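Local coordinates for protein haloalkane dehalogenase (Mycobacterium rhodesiae, PDB 4MJ3) that catalyses the hydrolytic dehalogenation of haloalkanes, cleaving carbon-halogen bonds to give an alcohol and a halide ion, at residues V24-S28 with W104-A108; E47-H53 with R75-L81; E71-R75 with V295-R299. Residue numbers count along the deposited sequence, not the author numbering.

All three contacts belong to one alpha/beta hydrolase sheet and its flanking helices: 98-112 on one face, 66-71 and 282-300 on the other. Contact 2 pairs its inner strands 48-52 and 75-79. Contact 1 sets edge strand 22-27 against helix 98-112; Met105 there touches Leu52, Ile79 and Leu81 of contact 2, centres about 15 Å apart. In contact 3 the turn before strand 75-79 meets C-terminal helix 282-300, its centre about 13 Å from that of contact 2 and about 27 Å from that of contact 1; Arg75, paired in contact 2, lies in both ranges, and Leu74 touches Val49. Along the chain, contact 2 nests in contact 1 and contact 3 crosses both, returning the C-terminus to the beta-alpha-beta unit.

Contact 1. Residues V24-S28 with W104-A108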
ATOM      1  N   VAL A  24      14.985   8.400  -0.598  1.00 15.15           N
ATOM      2  CA  VAL A  24      15.824   7.955   0.507  1.00 15.33           C
ATOM      3  C   VAL A  24      16.560   6.694   0.074  1.00 15.76           C
ATOM      4  O   VAL A  24      16.111   5.988  -0.826  1.00 13.90           O
ATOM      5  CB  VAL A  24      15.000   7.648   1.789  1.00 15.83           C
ATOM      6  CG1 VAL A  24      14.486   8.930   2.433  1.00 17.67           C
ATOM      7  CG2 VAL A  24      13.865   6.665   1.506  1.00 16.57           C
ATOM      8  N   GLU A  25      17.656   6.391   0.744  1.00 15.14           N
ATOM      9  CA  GLU A  25      18.404   5.163   0.472  1.00 15.71           C
ATOM     10  C   GLU A  25      18.290   4.223   1.650  1.00 15.75           C
ATOM     11  O   GLU A  25      18.343   4.663   2.794  1.00 16.97           O
ATOM     12  CB  GLU A  25      19.843   5.517   0.182  1.00 20.25           C
ATOM     13  CG  GLU A  25      19.905   6.549  -0.927  1.00 26.29           C
ATOM     14  CD  GLU A  25      21.106   6.400  -1.816  1.00 43.23           C
ATOM     15  OE1 GLU A  25      22.232   6.361  -1.282  1.00 44.66           O
ATOM     16  OE2 GLU A  25      20.903   6.337  -3.045  1.00 50.48           O
ATOM     17  N   VAL A  26      18.125   2.942   1.356  1.00 13.07           N
ATOM     18  CA  VAL A  26      18.030   1.902   2.375  1.00 13.99           C
ATOM     19  C   VAL A  26      18.967   0.761   2.021  1.00 13.98           C
ATOM     20  O   VAL A  26      19.337   0.602   0.871  1.00 14.03           O
ATOM     21  CB  VAL A  26      16.587   1.383   2.533  1.00 13.10           C
ATOM     22  CG1 VAL A  26      15.644   2.536   2.902  1.00 14.40           C
ATOM     23  CG2 VAL A  26      16.078   0.722   1.267  1.00 13.93           C
ATOM     24  N   ASP A  27      19.329  -0.034   3.024  1.00 16.32           N
ATOM     25  CA  ASP A  27      20.144  -1.217   2.815  1.00 17.14           C
ATOM     26  C   ASP A  27      19.386  -2.229   1.956  1.00 16.53           C
ATOM     27  O   ASP A  27      18.204  -2.476   2.171  1.00 14.04           O
ATOM     28  CB  ASP A  27      20.475  -1.869   4.158  1.00 18.44           C
ATOM     29  CG  ASP A  27      21.491  -1.098   4.954  1.00 21.99           C
ATOM     30  OD1 ASP A  27      22.162  -0.206   4.409  1.00 21.40           O
ATOM     31  OD2 ASP A  27      21.642  -1.415   6.157  1.00 30.89           O
ATOM     32  N   SER A  28      20.077  -2.810   0.983  1.00 16.92           N
ATOM     33  CA  SER A  28      19.464  -3.818   0.130  1.00 15.09           C
ATOM     34  C   SER A  28      19.181  -5.104   0.875  1.00 14.86           C
ATOM     35  O   SER A  28      18.228  -5.815   0.537  1.00 16.34           O
ATOM     36  CB  SER A  28      20.365  -4.138  -1.061  1.00 17.31           C
ATOM     37  OG  SER A  28      21.524  -4.843  -0.632  1.00 15.78           O
ATOM     38  N   TRP A 104      12.452  -3.040   4.257  1.00 10.79           N
ATOM     39  CA  TRP A 104      12.685  -1.892   3.363  1.00 10.94           C
ATOM     40  C   TRP A 104      11.761  -0.726   3.692  1.00 11.09           C
ATOM     41  O   TRP A 104      12.198   0.423   3.810  1.00 12.53           O
ATOM     42  CB  TRP A 104      12.492  -2.296   1.901  1.00 11.18           C
ATOM     43  CG  TRP A 104      13.562  -3.161   1.335  1.00 10.94           C
ATOM     44  CD1 TRP A 104      14.893  -3.106   1.601  1.00 13.07           C
ATOM     45  CD2 TRP A 104      13.382  -4.193   0.355  1.00  9.69           C
ATOM     46  NE1 TRP A 104      15.563  -4.041   0.831  1.00 14.00           N
ATOM     47  CE2 TRP A 104      14.663  -4.714   0.054  1.00 13.08           C
ATOM     48  CE3 TRP A 104      12.273  -4.694  -0.331  1.00  9.69           C
ATOM     49  CZ2 TRP A 104      14.855  -5.737  -0.881  1.00 10.57           C
ATOM     50  CZ3 TRP A 104      12.460  -5.699  -1.266  1.00 10.63           C
ATOM     51  CH2 TRP A 104      13.742  -6.231  -1.514  1.00 11.30           C
HETATM   52  N   MSE A 105      10.483  -1.009   3.902  1.00 12.52           N
HETATM   53  CA  MSE A 105       9.533   0.056   4.229  1.00 10.88           C
HETATM   54  C   MSE A 105       9.825   0.700   5.575  1.00 10.38           C
HETATM   55  O   MSE A 105       9.748   1.935   5.707  1.00 10.77           O
HETATM   56  CB  MSE A 105       8.101  -0.478   4.161  1.00 11.11           C
HETATM   57  CG  MSE A 105       7.041   0.560   4.510  1.00 13.25           C
HETATM   58 SE   MSE A 105       7.139   2.187   3.384  1.00 14.72          SE
HETATM   59  CE  MSE A 105       6.548   1.454   1.677  1.00 15.17           C
ATOM     60  N   TRP A 106      10.141  -0.111   6.583  1.00 11.12           N
ATOM     61  CA  TRP A 106      10.498   0.432   7.884  1.00 10.96           C
ATOM     62  C   TRP A 106      11.725   1.317   7.764  1.00 11.15           C
ATOM     63  O   TRP A 106      11.736   2.409   8.314  1.00 11.95           O
ATOM     64  CB  TRP A 106      10.731  -0.658   8.931  1.00 11.93           C
ATOM     65  CG  TRP A 106      10.979  -0.091  10.265  1.00 12.79           C
ATOM     66  CD1 TRP A 106      12.120  -0.196  10.991  1.00 14.22           C
ATOM     67  CD2 TRP A 106      10.077   0.716  11.047  1.00 14.66           C
ATOM     68  NE1 TRP A 106      11.981   0.469  12.177  1.00 15.91           N
ATOM     69  CE2 TRP A 106      10.745   1.039  12.243  1.00 15.17           C
ATOM     70  CE3 TRP A 106       8.777   1.176  10.862  1.00 14.82           C
ATOM     71  CZ2 TRP A 106      10.157   1.807  13.243  1.00 17.78           C
ATOM     72  CZ3 TRP A 106       8.189   1.939  11.865  1.00 15.68           C
ATOM     73  CH2 TRP A 106       8.871   2.250  13.024  1.00 18.15           C
ATOM     74  N   ALA A 107      12.735   0.863   7.020  1.00 11.53           N
ATOM     75  CA  ALA A 107      13.936   1.668   6.822  1.00 10.54           C
ATOM     76  C   ALA A 107      13.632   3.015   6.158  1.00 10.37           C
ATOM     77  O   ALA A 107      14.195   4.031   6.553  1.00 12.01           O
ATOM     78  CB  ALA A 107      14.959   0.905   6.026  1.00 11.50           C
ATOM     79  N   ALA A 108      12.727   3.018   5.183  1.00  9.92           N
ATOM     80  CA  ALA A 108      12.285   4.252   4.538  1.00 10.10           C
ATOM     81  C   ALA A 108      11.601   5.213   5.507  1.00 11.61           C
ATOM     82  O   ALA A 108      11.946   6.403   5.585  1.00 14.67           O
ATOM     83  CB  ALA A 108      11.359   3.950   3.384  1.00  9.57           C
TER
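Start at Trp104, whose indole reaches the end of the strand. Its NE1 donates a hydrogen bond to the carbonyl O of Ser28 at 3.2 Å, with that oxygen close to the ring plane at its edge, while Trp104 CD1 packs on Val26 CG2 at 4.0 Å. Met105, present as selenomethionine, and Trp106 point away from the strand. The helix comes back to it at Ala107, whose CB sits 3.6 Å from Val26 CG1. One residue on, Ala108 CB meets Val24 CG2 at 4.1 Å, and its N lies 3.7 Å from Val26 CG1. With only methyl groups at Ala107 and Ala108 to meet the valines, the helix axis lies 8.1 Å from that of the strand, at 136° to it. This is the helix-on-sheet layering of an alpha/beta fold: Val24 and Val26 bond through their backbones to strand 33-41, Trp104 also touches Leu34 of that strand, and on another side of helix 98-112 Met105 and Trp106 pack on Leu132 of helix 124-135.

Contact 2. Residues E47-H53 with R75-L81; sequences EVVLLLH and RAVAIDL
Beginning at Glu47 O, four backbone hydrogen bonds join strands 48-52 and 75-79 in parallel: Arg75 N to Glu47 O (2.9 Å), Val49 N to Arg75 O (2.8 Å), Val77 N to Val49 O (2.9 Å) and Leu51 N to Val77 O (2.7 Å). Val48 pairs with Arg75, Val49 with Ala76, Leu50 with Val77 and Leu51 with Ala78, in extended conformation, the axes 4.6 Å apart and twisted by 26°. Beyond Leu51 the strands part; one water donates to His53 O (3.1 Å) and Ile79 O (2.9 Å), and another to Leu51 O (2.8 Å). His53, chi1 p, turns its ring across so that NE2 accepts from Leu81 N at 3.1 Å. On the face of Leu50 and Ile79, Leu50 CD1 meets Val77 CG1 at 4.0 Å and Ile79 CD1 at 3.8 Å, beneath helix 98-112. On the other, Leu51 (m, t) puts CB 4.1 Å from Ala78 CB, beneath helix 66-71, which links the strands in a beta-alpha-beta crossover. His53 opens the His-Gly-X-Pro turn common in alpha/beta hydrolases. Since NE2 accepts a hydrogen bond, it carries no proton; this implies a neutral ring with its proton on ND1, which makes a weak hydrogen bond with Ser57 OG.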
ATOM      1  N   GLU A  47       0.232  17.021  10.948  1.00 21.07           N
ATOM      2  CA  GLU A  47       0.159  15.602  11.337  1.00 21.43           C
ATOM      3  C   GLU A  47       0.367  14.749  10.101  1.00 19.60           C
ATOM      4  O   GLU A  47      -0.213  15.021   9.041  1.00 19.85           O
ATOM      5  CB  GLU A  47      -1.183  15.246  11.959  1.00 22.66           C
ATOM      6  CG  GLU A  47      -1.405  15.860  13.321  1.00 27.53           C
ATOM      7  CD  GLU A  47      -2.616  15.272  14.009  1.00 27.58           C
ATOM      8  OE1 GLU A  47      -2.558  14.111  14.433  1.00 27.18           O
ATOM      9  OE2 GLU A  47      -3.629  15.980  14.130  1.00 34.18           O
ATOM     10  N   VAL A  48       1.185  13.719  10.246  1.00 17.52           N
ATOM     11  CA  VAL A  48       1.587  12.906   9.113  1.00 17.71           C
ATOM     12  C   VAL A  48       0.505  11.891   8.786  1.00 14.77           C
ATOM     13  O   VAL A  48       0.067  11.138   9.660  1.00 15.70           O
ATOM     14  CB  VAL A  48       2.902  12.163   9.397  1.00 17.05           C
ATOM     15  CG1 VAL A  48       3.206  11.143   8.298  1.00 18.15           C
ATOM     16  CG2 VAL A  48       4.055  13.141   9.568  1.00 19.34           C
ATOM     17  N   VAL A  49       0.137  11.833   7.510  1.00 13.90           N
ATOM     18  CA  VAL A  49      -0.701  10.761   6.983  1.00 14.06           C
ATOM     19  C   VAL A  49       0.167   9.992   5.994  1.00 14.18           C
ATOM     20  O   VAL A  49       0.597  10.550   4.981  1.00 16.23           O
ATOM     21  CB  VAL A  49      -1.933  11.321   6.281  1.00 14.65           C
ATOM     22  CG1 VAL A  49      -2.803  10.191   5.739  1.00 14.58           C
ATOM     23  CG2 VAL A  49      -2.707  12.228   7.237  1.00 18.74           C
ATOM     24  N   LEU A  50       0.440   8.739   6.308  1.00 12.78           N
ATOM     25  CA  LEU A  50       1.304   7.900   5.473  1.00 11.60           C
ATOM     26  C   LEU A  50       0.453   7.034   4.586  1.00 12.66           C
ATOM     27  O   LEU A  50      -0.336   6.215   5.075  1.00 10.57           O
ATOM     28  CB  LEU A  50       2.216   7.039   6.349  1.00 14.27           C
ATOM     29  CG  LEU A  50       3.137   6.086   5.600  1.00 13.67           C
ATOM     30  CD1 LEU A  50       4.111   6.827   4.702  1.00 16.30           C
ATOM     31  CD2 LEU A  50       3.878   5.259   6.630  1.00 14.22           C
ATOM     32  N   LEU A  51       0.629   7.192   3.273  1.00 11.80           N
ATOM     33  CA  LEU A  51      -0.206   6.555   2.271  1.00 11.13           C
ATOM     34  C   LEU A  51       0.563   5.442   1.584  1.00 10.63           C
ATOM     35  O   LEU A  51       1.517   5.708   0.857  1.00 11.33           O
ATOM     36  CB  LEU A  51      -0.630   7.587   1.219  1.00 13.23           C
ATOM     37  CG  LEU A  51      -1.312   8.852   1.756  1.00 16.03           C
ATOM     38  CD1 LEU A  51      -1.363   9.937   0.693  1.00 19.46           C
ATOM     39  CD2 LEU A  51      -2.699   8.539   2.270  1.00 16.53           C
ATOM     40  N   LEU A  52       0.167   4.199   1.836  1.00  9.50           N
ATOM     41  CA  LEU A  52       0.879   3.055   1.279  1.00  9.59           C
ATOM     42  C   LEU A  52       0.056   2.324   0.235  1.00  9.41           C
ATOM     43  O   LEU A  52      -1.101   1.962   0.476  1.00  9.88           O
ATOM     44  CB  LEU A  52       1.311   2.086   2.389  1.00  9.89           C
ATOM     45  CG  LEU A  52       2.238   2.664   3.469  1.00 11.94           C
ATOM     46  CD1 LEU A  52       2.731   1.542   4.388  1.00 13.63           C
ATOM     47  CD2 LEU A  52       3.413   3.431   2.880  1.00 12.66           C
ATOM     48  N   HIS A  53       0.662   2.151  -0.933  1.00  9.94           N
ATOM     49  CA  HIS A  53       0.060   1.466  -2.058  1.00  9.54           C
ATOM     50  C   HIS A  53       0.506   0.019  -2.040  1.00  9.53           C
ATOM     51  O   HIS A  53       1.424  -0.366  -1.310  1.00 11.84           O
ATOM     52  CB  HIS A  53       0.531   2.110  -3.355  1.00 10.11           C
ATOM     53  CG  HIS A  53       1.919   1.713  -3.737  1.00 10.43           C
ATOM     54  ND1 HIS A  53       2.190   0.571  -4.447  1.00 10.94           N
ATOM     55  CD2 HIS A  53       3.121   2.246  -3.416  1.00 10.97           C
ATOM     56  CE1 HIS A  53       3.493   0.439  -4.591  1.00 10.50           C
ATOM     57  NE2 HIS A  53       4.079   1.444  -3.982  1.00 10.38           N
ATOM     58  N   ARG A  75      -0.058  16.605   6.618  1.00 18.42           N
ATOM     59  CA  ARG A  75       1.130  16.334   5.823  1.00 16.61           C
ATOM     60  C   ARG A  75       0.998  14.940   5.214  1.00 16.34           C
ATOM     61  O   ARG A  75       1.010  13.937   5.924  1.00 17.27           O
ATOM     62  CB  ARG A  75       2.371  16.419   6.704  1.00 16.73           C
ATOM     63  CG  ARG A  75       3.677  16.124   5.989  1.00 16.37           C
ATOM     64  CD  ARG A  75       4.856  16.320   6.920  1.00 18.19           C
ATOM     65  NE  ARG A  75       6.063  15.695   6.379  1.00 19.20           N
ATOM     66  CZ  ARG A  75       7.046  15.185   7.111  1.00 19.90           C
ATOM     67  NH1 ARG A  75       6.980  15.174   8.438  1.00 19.75           N
ATOM     68  NH2 ARG A  75       8.110  14.670   6.515  1.00 20.55           N
ATOM     69  N   ALA A  76       0.931  14.881   3.889  1.00 16.38           N
ATOM     70  CA  ALA A  76       0.746  13.638   3.186  1.00 15.56           C
ATOM     71  C   ALA A  76       2.099  13.111   2.710  1.00 15.25           C
ATOM     72  O   ALA A  76       2.820  13.785   1.976  1.00 15.70           O
ATOM     73  CB  ALA A  76      -0.189  13.835   2.003  1.00 15.40           C
ATOM     74  N   VAL A  77       2.405  11.886   3.114  1.00 14.43           N
ATOM     75  CA  VAL A  77       3.612  11.216   2.703  1.00 12.77           C
ATOM     76  C   VAL A  77       3.213   9.899   2.047  1.00 12.56           C
ATOM     77  O   VAL A  77       2.418   9.146   2.605  1.00 14.45           O
ATOM     78  CB  VAL A  77       4.532  10.973   3.912  1.00 12.89           C
ATOM     79  CG1 VAL A  77       5.789  10.251   3.481  1.00 12.66           C
ATOM     80  CG2 VAL A  77       4.848  12.307   4.576  1.00 16.06           C
ATOM     81  N   ALA A  78       3.708   9.653   0.836  1.00 12.60           N
ATOM     82  CA  ALA A  78       3.400   8.418   0.112  1.00 12.45           C
ATOM     83  C   ALA A  78       4.715   7.805  -0.348  1.00 13.62           C
ATOM     84  O   ALA A  78       5.563   8.505  -0.909  1.00 14.63           O
ATOM     85  CB  ALA A  78       2.510   8.705  -1.092  1.00 13.41           C
ATOM     86  N   ILE A  79       4.900   6.508  -0.109  1.00 10.71           N
ATOM     87  CA  ILE A  79       6.191   5.884  -0.393  1.00 10.46           C
ATOM     88  C   ILE A  79       5.992   4.750  -1.397  1.00  9.39           C
ATOM     89  O   ILE A  79       5.112   3.937  -1.214  1.00  8.72           O
ATOM     90  CB  ILE A  79       6.806   5.317   0.912  1.00 11.10           C
ATOM     91  CG1 ILE A  79       6.994   6.426   1.950  1.00 12.27           C
ATOM     92  CG2 ILE A  79       8.127   4.605   0.621  1.00 12.25           C
ATOM     93  CD1 ILE A  79       7.477   5.946   3.298  1.00 13.08           C
ATOM     94  N   ASP A  80       6.843   4.687  -2.417  1.00 10.04           N
ATOM     95  CA  ASP A  80       6.815   3.596  -3.377  1.00  9.75           C
ATOM     96  C   ASP A  80       7.591   2.371  -2.866  1.00 11.08           C
ATOM     97  O   ASP A  80       8.765   2.452  -2.523  1.00 11.78           O
ATOM     98  CB  ASP A  80       7.428   4.004  -4.719  1.00 10.68           C
ATOM     99  CG  ASP A  80       6.592   5.015  -5.495  1.00 11.84           C
ATOM    100  OD1 ASP A  80       5.383   5.241  -5.185  1.00 10.52           O
ATOM    101  OD2 ASP A  80       7.173   5.619  -6.430  1.00 10.91           O
ATOM    102  N   LEU A  81       6.928   1.234  -2.852  1.00  8.51           N
ATOM    103  CA  LEU A  81       7.568  -0.034  -2.487  1.00  8.26           C
ATOM    104  C   LEU A  81       8.728  -0.336  -3.432  1.00  8.41           C
ATOM    105  O   LEU A  81       8.677  -0.013  -4.603  1.00  9.04           O
ATOM    106  CB  LEU A  81       6.549  -1.164  -2.553  1.00  9.47           C
ATOM    107  CG  LEU A  81       5.376  -1.126  -1.564  1.00 11.20           C
ATOM    108  CD1 LEU A  81       4.290  -2.106  -1.966  1.00 11.79           C
ATOM    109  CD2 LEU A  81       5.863  -1.415  -0.168  1.00 13.37           C
TER
HETATM  110  O   HOH W   1       1.986   5.049  -1.813  1.00 11.18           O
HETATM  111  O   HOH W   2       3.474   1.712  -0.238  1.00 12.33           O

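Contact 3. Residues E71-R75 with V295-R299; sequences EAGLR and VTFVR
Ala72 lays its methyl over one branch of Val295, CB to CG2 at 3.6 Å, where the end of helix 66-71 meets the C-terminal helix 282-300. The motif here is a Schellman helix end: Gly73 leaves helical angles with phi/psi of 91°/13°, and at those angles a side chain would collide with the carbonyl O of Ala72, so glycine suits the position. The chain then extends through Leu74 (phi/psi -95°/162°) into strand 75-79. Residues 295-299 form a regular helical turn, with Arg299 N bonded to Val295 O at 2.9 Å. The nearest CA atoms are those of Ala72 and Val295, 6.9 Å apart. Leu74, chi1 m and chi2 t, points at the helix and spans two valines three residues, about one turn, apart: CD1 lies 4.1 Å from Val295 CG2, and CD2 lies 4.1 Å from Val298 CG1, both valines being in the t rotamer. Leu69 of helix 66-71 touches both Leu74 and Val295, so the two helices and the turn share this apolar patch on one face of the alpha/beta hydrolase sheet. At its exposed border Arg299 (chi1 m, chi2 and chi3 t) stretches back toward the turn. Its NH2 donates to Ala72 O at 3.0 Å, and a water completes the link, accepting from Arg299 NE at 2.6 Å and donating to Ala72 O at 3.1 Å.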
ATOM      1  N   GLU A  71      -5.097  20.266   1.874  1.00 18.64           N
ATOM      2  CA  GLU A  71      -6.017  21.383   2.119  1.00 20.79           C
ATOM      3  C   GLU A  71      -6.556  21.350   3.555  1.00 21.30           C
ATOM      4  O   GLU A  71      -6.811  22.401   4.149  1.00 20.04           O
ATOM      5  CB  GLU A  71      -7.156  21.358   1.115  1.00 24.50           C
ATOM      6  CG  GLU A  71      -8.021  22.623   1.149  1.00 30.06           C
ATOM      7  CD  GLU A  71      -9.159  22.610   2.153  1.00 36.15           C
ATOM      8  OE1 GLU A  71      -9.425  21.595   2.846  1.00 38.79           O
ATOM      9  OE2 GLU A  71      -9.807  23.672   2.225  1.00 38.91           O
ATOM     10  N   ALA A  72      -6.681  20.152   4.117  1.00 20.24           N
ATOM     11  CA  ALA A  72      -7.130  19.972   5.499  1.00 20.24           C
ATOM     12  C   ALA A  72      -6.052  20.274   6.529  1.00 20.20           C
ATOM     13  O   ALA A  72      -6.298  20.167   7.728  1.00 20.41           O
ATOM     14  CB  ALA A  72      -7.659  18.551   5.698  1.00 21.17           C
ATOM     15  N   GLY A  73      -4.840  20.605   6.084  1.00 19.78           N
ATOM     16  CA  GLY A  73      -3.761  20.983   6.995  1.00 21.58           C
ATOM     17  C   GLY A  73      -2.898  19.815   7.446  1.00 19.55           C
ATOM     18  O   GLY A  73      -2.096  19.947   8.380  1.00 19.47           O
ATOM     19  N   LEU A  74      -3.048  18.675   6.781  1.00 18.97           N
ATOM     20  CA  LEU A  74      -2.259  17.485   7.103  1.00 18.57           C
ATOM     21  C   LEU A  74      -1.036  17.402   6.194  1.00 19.74           C
ATOM     22  O   LEU A  74      -0.977  18.044   5.140  1.00 17.83           O
ATOM     23  CB  LEU A  74      -3.126  16.228   6.949  1.00 18.54           C
ATOM     24  CG  LEU A  74      -4.432  16.287   7.763  1.00 18.85           C
ATOM     25  CD1 LEU A  74      -5.348  15.133   7.404  1.00 18.94           C
ATOM     26  CD2 LEU A  74      -4.108  16.301   9.249  1.00 19.92           C
ATOM     27  N   ARG A  75      -0.058  16.605   6.618  1.00 18.42           N
ATOM     28  CA  ARG A  75       1.130  16.334   5.823  1.00 16.61           C
ATOM     29  C   ARG A  75       0.998  14.940   5.214  1.00 16.34           C
ATOM     30  O   ARG A  75       1.010  13.937   5.924  1.00 17.27           O
ATOM     31  CB  ARG A  75       2.371  16.419   6.704  1.00 16.73           C
ATOM     32  CG  ARG A  75       3.677  16.124   5.989  1.00 16.37           C
ATOM     33  CD  ARG A  75       4.856  16.320   6.920  1.00 18.19           C
ATOM     34  NE  ARG A  75       6.063  15.695   6.379  1.00 19.20           N
ATOM     35  CZ  ARG A  75       7.046  15.185   7.111  1.00 19.90           C
ATOM     36  NH1 ARG A  75       6.980  15.174   8.438  1.00 19.75           N
ATOM     37  NH2 ARG A  75       8.110  14.670   6.515  1.00 20.55           N
ATOM     38  N   VAL A 295      -9.816  12.626   6.891  1.00 13.41           N
ATOM     39  CA  VAL A 295      -9.772  13.925   7.552  1.00 15.23           C
ATOM     40  C   VAL A 295     -10.740  13.919   8.736  1.00 16.18           C
ATOM     41  O   VAL A 295     -10.376  14.310   9.835  1.00 16.91           O
ATOM     42  CB  VAL A 295     -10.114  15.083   6.604  1.00 16.34           C
ATOM     43  CG1 VAL A 295     -10.248  16.383   7.384  1.00 18.57           C
ATOM     44  CG2 VAL A 295      -9.046  15.212   5.531  1.00 15.50           C
ATOM     45  N   THR A 296     -11.956  13.444   8.504  1.00 15.85           N
ATOM     46  CA  THR A 296     -12.977  13.381   9.558  1.00 16.64           C
ATOM     47  C   THR A 296     -12.493  12.557  10.759  1.00 17.31           C
ATOM     48  O   THR A 296     -12.646  12.969  11.915  1.00 18.24           O
ATOM     49  CB  THR A 296     -14.290  12.814   8.983  1.00 17.65           C
ATOM     50  OG1 THR A 296     -14.829  13.756   8.055  1.00 16.87           O
ATOM     51  CG2 THR A 296     -15.323  12.522  10.080  1.00 19.21           C
ATOM     52  N   PHE A 297     -11.889  11.407  10.456  1.00 17.40           N
ATOM     53  CA  PHE A 297     -11.333  10.490  11.462  1.00 16.27           C
ATOM     54  C   PHE A 297     -10.174  11.091  12.260  1.00 17.54           C
ATOM     55  O   PHE A 297     -10.129  10.962  13.479  1.00 17.43           O
ATOM     56  CB  PHE A 297     -10.913   9.213  10.734  1.00 16.91           C
ATOM     57  CG  PHE A 297     -10.103   8.247  11.545  1.00 16.13           C
ATOM     58  CD1 PHE A 297     -10.661   7.547  12.599  1.00 16.39           C
ATOM     59  CD2 PHE A 297      -8.803   7.962  11.172  1.00 16.08           C
ATOM     60  CE1 PHE A 297      -9.910   6.614  13.303  1.00 17.62           C
ATOM     61  CE2 PHE A 297      -8.042   7.013  11.857  1.00 14.95           C
ATOM     62  CZ  PHE A 297      -8.594   6.345  12.918  1.00 16.74           C
ATOM     63  N   VAL A 298      -9.272  11.788  11.579  1.00 17.77           N
ATOM     64  CA  VAL A 298      -8.179  12.489  12.234  1.00 17.88           C
ATOM     65  C   VAL A 298      -8.720  13.556  13.167  1.00 17.50           C
ATOM     66  O   VAL A 298      -8.322  13.634  14.334  1.00 17.87           O
ATOM     67  CB  VAL A 298      -7.189  13.121  11.221  1.00 17.98           C
ATOM     68  CG1 VAL A 298      -6.203  14.049  11.912  1.00 19.03           C
ATOM     69  CG2 VAL A 298      -6.439  12.014  10.501  1.00 19.20           C
ATOM     70  N   ARG A 299      -9.655  14.363  12.689  1.00 19.22           N
ATOM     71  CA  ARG A 299     -10.191  15.440  13.513  1.00 19.99           C
ATOM     72  C   ARG A 299     -10.985  14.937  14.713  1.00 21.52           C
ATOM     73  O   ARG A 299     -11.030  15.606  15.747  1.00 20.91           O
ATOM     74  CB  ARG A 299     -11.047  16.374  12.671  1.00 23.10           C
ATOM     75  CG  ARG A 299     -10.194  17.003  11.568  1.00 24.90           C
ATOM     76  CD  ARG A 299     -10.833  18.131  10.799  1.00 26.66           C
ATOM     77  NE  ARG A 299      -9.849  18.882  10.039  1.00 31.57           N
ATOM     78  CZ  ARG A 299     -10.158  19.844   9.175  1.00 38.55           C
ATOM     79  NH1 ARG A 299     -11.425  20.174   8.944  1.00 47.32           N
ATOM     80  NH2 ARG A 299      -9.183  20.487   8.545  1.00 33.52           N
TER
HETATM   81  O   HOH W   3      -7.338  18.095   9.770  1.00 29.06           O